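Local coordinates for pyruvate kinase (Pyrobaculum aerophilum, PDB 3QTG), which catalyses the last step of glycolysis, the transfer of a phosphate group from phosphoenolpyruvate to ADP, which yields pyruvate and ATP, at residues K230-G235 with V251-D256; S293-P298 with T325-Y330. All blocks are in the same frame, centred on the assembly; numbering follows the deposited sequence.

Contact 1: residues K230-G235 with V251-D256; sequences KIETKG and VVARGD
Ile231 and Val251 join two neighbouring parallel strands by their backbones. Ile231 N donates to Val251 O at 2.8 Å, and the bond is nearly straight, 171° at the hydrogen. Two residues on, Ala253 N returns a weak bond of 3.4 Å to Ile231 O. The CA of Lys230 adds a CH...O contact to the same Val251 O.

Apolar contact follows the strands. Lys230 and Val251 project from one face of the sheet and lie side by side, CG to CB at 4.1 Å. Where the strands end, Glu232 CG rests 3.7 Å from Ala253 CB. It is about as close to Asp256 CB, in the short helix that follows. The Glu232 chain runs extended beyond CG (chi2 158°), alongside Asp256.

The charged ends gather here. Glu232 OE1 and Asp256 OD2 are two acceptors 3.4 Å apart, with carboxylate planes turned 69° to each other. Two acceptors this close are consistent with a shared magnesium site. Lys230 NZ is 3.8 Å from Glu232 OE1, a long salt bridge. The Lys230 chain bends away from Val251, and NZ makes a salt bridge with Asp80 and a hydrogen bond with Ser203 OG. The other Glu232 oxygen, OE2, accepts from Leu204 N, which helps fix the carboxylate. An alanine in place of Glu232 would probably leave Leu204 N without this acceptor and the presumed magnesium site without one of its carboxylates.

As in related pyruvate kinases, Glu232 and Asp256 probably bind magnesium, Gly255 and Asp256 the substrate, and Lys230 probably stabilises the transition state. Such a cluster at the C-terminal strand ends is characteristic of a TIM-barrel active site.

Contact 2: residues S293-P298 with T325-Y330; sequences SMQSSP and TASGKY
Pro298 lies against one face of the Tyr330 ring in a CH-pi contact. Its CB sits 4.0 Å from the ring centroid, 18° off the ring normal. Lys329 CG covers the opposite face, 3.7 Å above the plane and offset toward the rim. The ring is thus held between a proline and the aliphatic part of a lysine. Backbone carbonyls meet its edge. Met294 O lies in the ring plane at the edge, 3.8 Å from Tyr330 CD2, and Ser296 O is also at the edge, near CE2. The bond from CA to CB of Tyr330 points toward 293-298, and with chi1 -55° CG lies anti to the carbonyl carbon, which sets the ring against Pro298.

Polar contact is through the backbone. Lys329 N donates to Gln295 O at 3.0 Å. One water bridges the segments: it donates to Met294 O (2.7 Å) and accepts from Tyr330 N (2.9 Å). Gly328 passes close to Gln295, CA to CA 4.0 Å.

The contact joins the loop between strand 284-287 and helix 302-313 to the end of helix 323-326 and the turn that leads into helix 331-343. Met294 packs on helix 331-343 through Ala333 and Trp337, and Gly328 O accepts from Ser26 OG, in helix 25-28.

In the fold
Contact 1 closes along the chain before contact 2 opens, and both fall within the barrel domain. Their centres are about 23 Å apart and their nearest atoms about 10 Å, so they do not touch. Contact 1 joins barrel strands 226-231 and 249-253 and carries predicted catalytic and metal-binding residues. Contact 2 is a surface contact between the segments that follow strands 284-287 and 318-321. Strand 284-287 links them in the barrel order: it pairs with 249-253, and the loop after it holds 293-298. The Ser327 side chain is about 7 Å from that of His51, which probably binds ATP as in related enzymes.

Contact 1: residues K230-G235 with V251-D256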
loop_
_atom_site.group_PDB
_atom_site.type_symbol
_atom_site.label_atom_id
_atom_site.label_comp_id
_atom_site.label_asym_id
_atom_site.label_seq_id
_atom_site.Cartn_x
_atom_site.Cartn_y
_atom_site.Cartn_z
ATOM N N LYS A 230 -17.573 6.318 -31.229
ATOM C CA LYS A 230 -17.821 4.880 -31.205
ATOM C C LYS A 230 -16.575 4.116 -31.578
ATOM O O LYS A 230 -15.881 4.477 -32.522
ATOM C CB LYS A 230 -18.968 4.509 -32.139
ATOM C CG LYS A 230 -20.211 5.327 -31.865
ATOM C CD LYS A 230 -21.476 4.493 -31.940
ATOM C CE LYS A 230 -21.791 4.079 -33.362
ATOM N NZ LYS A 230 -22.185 5.258 -34.163
ATOM N N ILE A 231 -16.277 3.076 -30.807
ATOM C CA ILE A 231 -15.168 2.183 -31.119
ATOM C C ILE A 231 -15.810 0.938 -31.756
ATOM O O ILE A 231 -16.475 0.147 -31.077
ATOM C CB ILE A 231 -14.327 1.869 -29.860
ATOM C CG1 ILE A 231 -13.957 3.179 -29.121
ATOM C CG2 ILE A 231 -13.088 1.063 -30.216
ATOM C CD1 ILE A 231 -12.967 4.105 -29.850
ATOM N N GLU A 232 -15.617 0.815 -33.069
ATOM C CA GLU A 232 -16.393 -0.095 -33.914
ATOM C C GLU A 232 -15.516 -1.087 -34.662
ATOM O O GLU A 232 -16.013 -2.075 -35.193
ATOM C CB GLU A 232 -17.209 0.700 -34.958
ATOM C CG GLU A 232 -18.469 1.338 -34.454
ATOM C CD GLU A 232 -18.926 2.499 -35.323
ATOM O OE1 GLU A 232 -20.098 2.515 -35.744
ATOM O OE2 GLU A 232 -18.115 3.400 -35.603
ATOM N N THR A 233 -14.215 -0.839 -34.714
ATOM C CA THR A 233 -13.354 -1.639 -35.577
ATOM C C THR A 233 -12.023 -1.955 -34.951
ATOM O O THR A 233 -11.601 -1.331 -33.976
ATOM C CB THR A 233 -13.031 -0.917 -36.892
ATOM O OG1 THR A 233 -12.184 0.207 -36.623
ATOM C CG2 THR A 233 -14.301 -0.478 -37.644
ATOM N N LYS A 234 -11.343 -2.910 -35.560
ATOM C CA LYS A 234 -9.991 -3.263 -35.175
ATOM C C LYS A 234 -9.034 -2.055 -35.229
ATOM O O LYS A 234 -8.159 -1.903 -34.369
ATOM C CB LYS A 234 -9.511 -4.400 -36.079
ATOM C CG LYS A 234 -8.363 -5.201 -35.559
ATOM C CD LYS A 234 -8.310 -6.557 -36.262
ATOM C CE LYS A 234 -8.749 -7.676 -35.333
ATOM N NZ LYS A 234 -8.754 -9.002 -36.027
ATOM N N GLY A 235 -9.209 -1.200 -36.236
ATOM C CA GLY A 235 -8.361 -0.020 -36.419
ATOM C C GLY A 235 -8.557 0.994 -35.313
ATOM O O GLY A 235 -7.602 1.650 -34.888
ATOM N N VAL A 251 -17.822 5.190 -26.726
ATOM C CA VAL A 251 -18.903 4.200 -26.868
ATOM C C VAL A 251 -18.353 2.866 -27.395
ATOM O O VAL A 251 -17.719 2.832 -28.454
ATOM C CB VAL A 251 -20.010 4.724 -27.815
ATOM C CG1 VAL A 251 -21.254 3.826 -27.777
ATOM C CG2 VAL A 251 -20.400 6.150 -27.449
ATOM N N VAL A 252 -18.549 1.788 -26.633
ATOM C CA VAL A 252 -18.288 0.430 -27.113
ATOM C C VAL A 252 -19.517 -0.027 -27.934
ATOM O O VAL A 252 -20.598 -0.280 -27.389
ATOM C CB VAL A 252 -18.004 -0.582 -25.944
ATOM C CG1 VAL A 252 -17.727 -2.009 -26.475
ATOM C CG2 VAL A 252 -16.858 -0.112 -25.078
ATOM N N ALA A 253 -19.346 -0.067 -29.254
ATOM C CA ALA A 253 -20.433 -0.452 -30.165
ATOM C C ALA A 253 -20.260 -1.936 -30.436
ATOM O O ALA A 253 -19.514 -2.340 -31.333
ATOM C CB ALA A 253 -20.404 0.395 -31.477
ATOM N N ARG A 254 -20.922 -2.739 -29.595
ATOM C CA ARG A 254 -20.763 -4.199 -29.551
ATOM C C ARG A 254 -21.140 -4.901 -30.843
ATOM O O ARG A 254 -20.403 -5.770 -31.314
ATOM C CB ARG A 254 -21.626 -4.794 -28.449
ATOM C CG ARG A 254 -21.143 -4.565 -27.031
ATOM C CD ARG A 254 -22.165 -5.202 -26.134
ATOM N NE ARG A 254 -21.554 -5.672 -24.925
ATOM C CZ ARG A 254 -22.158 -6.472 -24.061
ATOM N NH1 ARG A 254 -23.395 -6.889 -24.299
ATOM N NH2 ARG A 254 -21.522 -6.836 -22.967
ATOM N N GLY A 255 -22.308 -4.557 -31.389
ATOM C CA GLY A 255 -22.762 -5.151 -32.646
ATOM C C GLY A 255 -21.706 -5.003 -33.730
ATOM O O GLY A 255 -21.290 -5.981 -34.339
ATOM N N ASP A 256 -21.226 -3.788 -33.932
ATOM C CA ASP A 256 -20.225 -3.523 -34.956
ATOM C C ASP A 256 -18.867 -4.168 -34.718
ATOM O O ASP A 256 -18.232 -4.671 -35.657
ATOM C CB ASP A 256 -20.100 -2.018 -35.143
ATOM C CG ASP A 256 -21.376 -1.409 -35.749
ATOM O OD1 ASP A 256 -21.880 -1.991 -36.748
ATOM O OD2 ASP A 256 -21.888 -0.374 -35.233
#

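Contact 2: residues S293-P298 with T325-Y330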
loop_
_atom_site.group_PDB
_atom_site.type_symbol
_atom_site.label_atom_id
_atom_site.label_comp_id
_atom_site.label_asym_id
_atom_site.label_seq_id
_atom_site.Cartn_x
_atom_site.Cartn_y
_atom_site.Cartn_z
ATOM N N SER A 293 -32.731 -10.332 -26.802
ATOM C CA SER A 293 -33.856 -11.267 -26.857
ATOM C C SER A 293 -35.200 -10.559 -26.631
ATOM O O SER A 293 -36.258 -11.078 -27.004
ATOM C CB SER A 293 -33.683 -12.403 -25.846
ATOM O OG SER A 293 -34.039 -11.968 -24.546
ATOM N N MET A 294 -35.155 -9.366 -26.049
ATOM C CA MET A 294 -36.374 -8.653 -25.660
ATOM C C MET A 294 -37.126 -7.984 -26.816
ATOM O O MET A 294 -38.203 -7.415 -26.613
ATOM C CB MET A 294 -36.085 -7.654 -24.542
ATOM C CG MET A 294 -35.755 -8.317 -23.223
ATOM S SD MET A 294 -35.864 -7.151 -21.861
ATOM C CE MET A 294 -37.641 -7.017 -21.659
ATOM N N GLN A 295 -36.556 -8.053 -28.013
ATOM C CA GLN A 295 -37.265 -7.671 -29.234
ATOM C C GLN A 295 -38.505 -8.559 -29.430
ATOM O O GLN A 295 -39.516 -8.105 -29.978
ATOM C CB GLN A 295 -36.347 -7.772 -30.460
ATOM C CG GLN A 295 -35.189 -6.791 -30.459
ATOM C CD GLN A 295 -34.352 -6.896 -31.713
ATOM O OE1 GLN A 295 -34.766 -6.450 -32.782
ATOM N NE2 GLN A 295 -33.157 -7.473 -31.588
ATOM N N SER A 296 -38.426 -9.796 -28.928
ATOM C CA SER A 296 -39.482 -10.799 -29.084
ATOM C C SER A 296 -40.104 -11.260 -27.785
ATOM O O SER A 296 -41.079 -11.994 -27.801
ATOM C CB SER A 296 -38.934 -12.029 -29.806
ATOM O OG SER A 296 -38.570 -11.683 -31.122
ATOM N N SER A 297 -39.537 -10.854 -26.660
ATOM C CA SER A 297 -39.973 -11.373 -25.364
ATOM C C SER A 297 -40.046 -10.231 -24.369
ATOM O O SER A 297 -39.223 -9.323 -24.439
ATOM C CB SER A 297 -38.998 -12.441 -24.872
ATOM O OG SER A 297 -39.356 -12.878 -23.571
ATOM N N PRO A 298 -41.047 -10.243 -23.467
ATOM C CA PRO A 298 -41.132 -9.181 -22.469
ATOM C C PRO A 298 -40.212 -9.419 -21.252
ATOM O O PRO A 298 -40.179 -8.594 -20.329
ATOM C CB PRO A 298 -42.610 -9.230 -22.048
ATOM C CG PRO A 298 -42.996 -10.676 -22.218
ATOM C CD PRO A 298 -42.153 -11.219 -23.338
ATOM N N THR A 325 -35.534 -1.181 -28.145
ATOM C CA THR A 325 -36.524 -0.122 -27.970
ATOM C C THR A 325 -36.953 0.514 -29.301
ATOM O O THR A 325 -38.089 0.962 -29.437
ATOM C CB THR A 325 -36.029 0.973 -26.974
ATOM O OG1 THR A 325 -34.874 1.633 -27.506
ATOM C CG2 THR A 325 -35.692 0.361 -25.590
ATOM N N ALA A 326 -36.047 0.537 -30.278
ATOM C CA ALA A 326 -36.297 1.199 -31.553
ATOM C C ALA A 326 -37.361 0.467 -32.388
ATOM O O ALA A 326 -38.297 1.093 -32.891
ATOM C CB ALA A 326 -35.002 1.354 -32.349
ATOM N N SER A 327 -37.224 -0.854 -32.501
ATOM C CA SER A 327 -38.010 -1.642 -33.453
ATOM C C SER A 327 -38.650 -2.889 -32.848
ATOM O O SER A 327 -39.449 -3.557 -33.506
ATOM C CB SER A 327 -37.130 -2.030 -34.649
ATOM O OG SER A 327 -35.929 -2.654 -34.221
ATOM N N GLY A 328 -38.306 -3.183 -31.596
ATOM C CA GLY A 328 -38.803 -4.352 -30.886
ATOM C C GLY A 328 -40.236 -4.268 -30.389
ATOM O O GLY A 328 -40.877 -3.217 -30.429
ATOM N N LYS A 329 -40.731 -5.393 -29.898
ATOM C CA LYS A 329 -42.133 -5.540 -29.573
ATOM C C LYS A 329 -42.461 -5.066 -28.160
ATOM O O LYS A 329 -43.637 -4.831 -27.831
ATOM C CB LYS A 329 -42.551 -7.005 -29.789
ATOM C CG LYS A 329 -44.044 -7.259 -29.654
ATOM C CD LYS A 329 -44.491 -8.468 -30.471
ATOM C CE LYS A 329 -45.732 -9.117 -29.856
ATOM N NZ LYS A 329 -46.536 -8.145 -29.046
ATOM N N TYR A 330 -41.428 -4.916 -27.325
ATOM C CA TYR A 330 -41.629 -4.545 -25.918
ATOM C C TYR A 330 -40.727 -3.399 -25.436
ATOM O O TYR A 330 -39.996 -3.572 -24.463
ATOM C CB TYR A 330 -41.476 -5.782 -25.017
ATOM C CG TYR A 330 -42.381 -6.918 -25.418
ATOM C CD1 TYR A 330 -43.696 -6.979 -24.950
ATOM C CD2 TYR A 330 -41.935 -7.923 -26.271
ATOM C CE1 TYR A 330 -44.547 -8.012 -25.318
ATOM C CE2 TYR A 330 -42.784 -8.966 -26.661
ATOM C CZ TYR A 330 -44.094 -8.996 -26.178
ATOM O OH TYR A 330 -44.947 -10.015 -26.543
HETATM O O HOH W 1 -38.528 -4.989 -27.656
#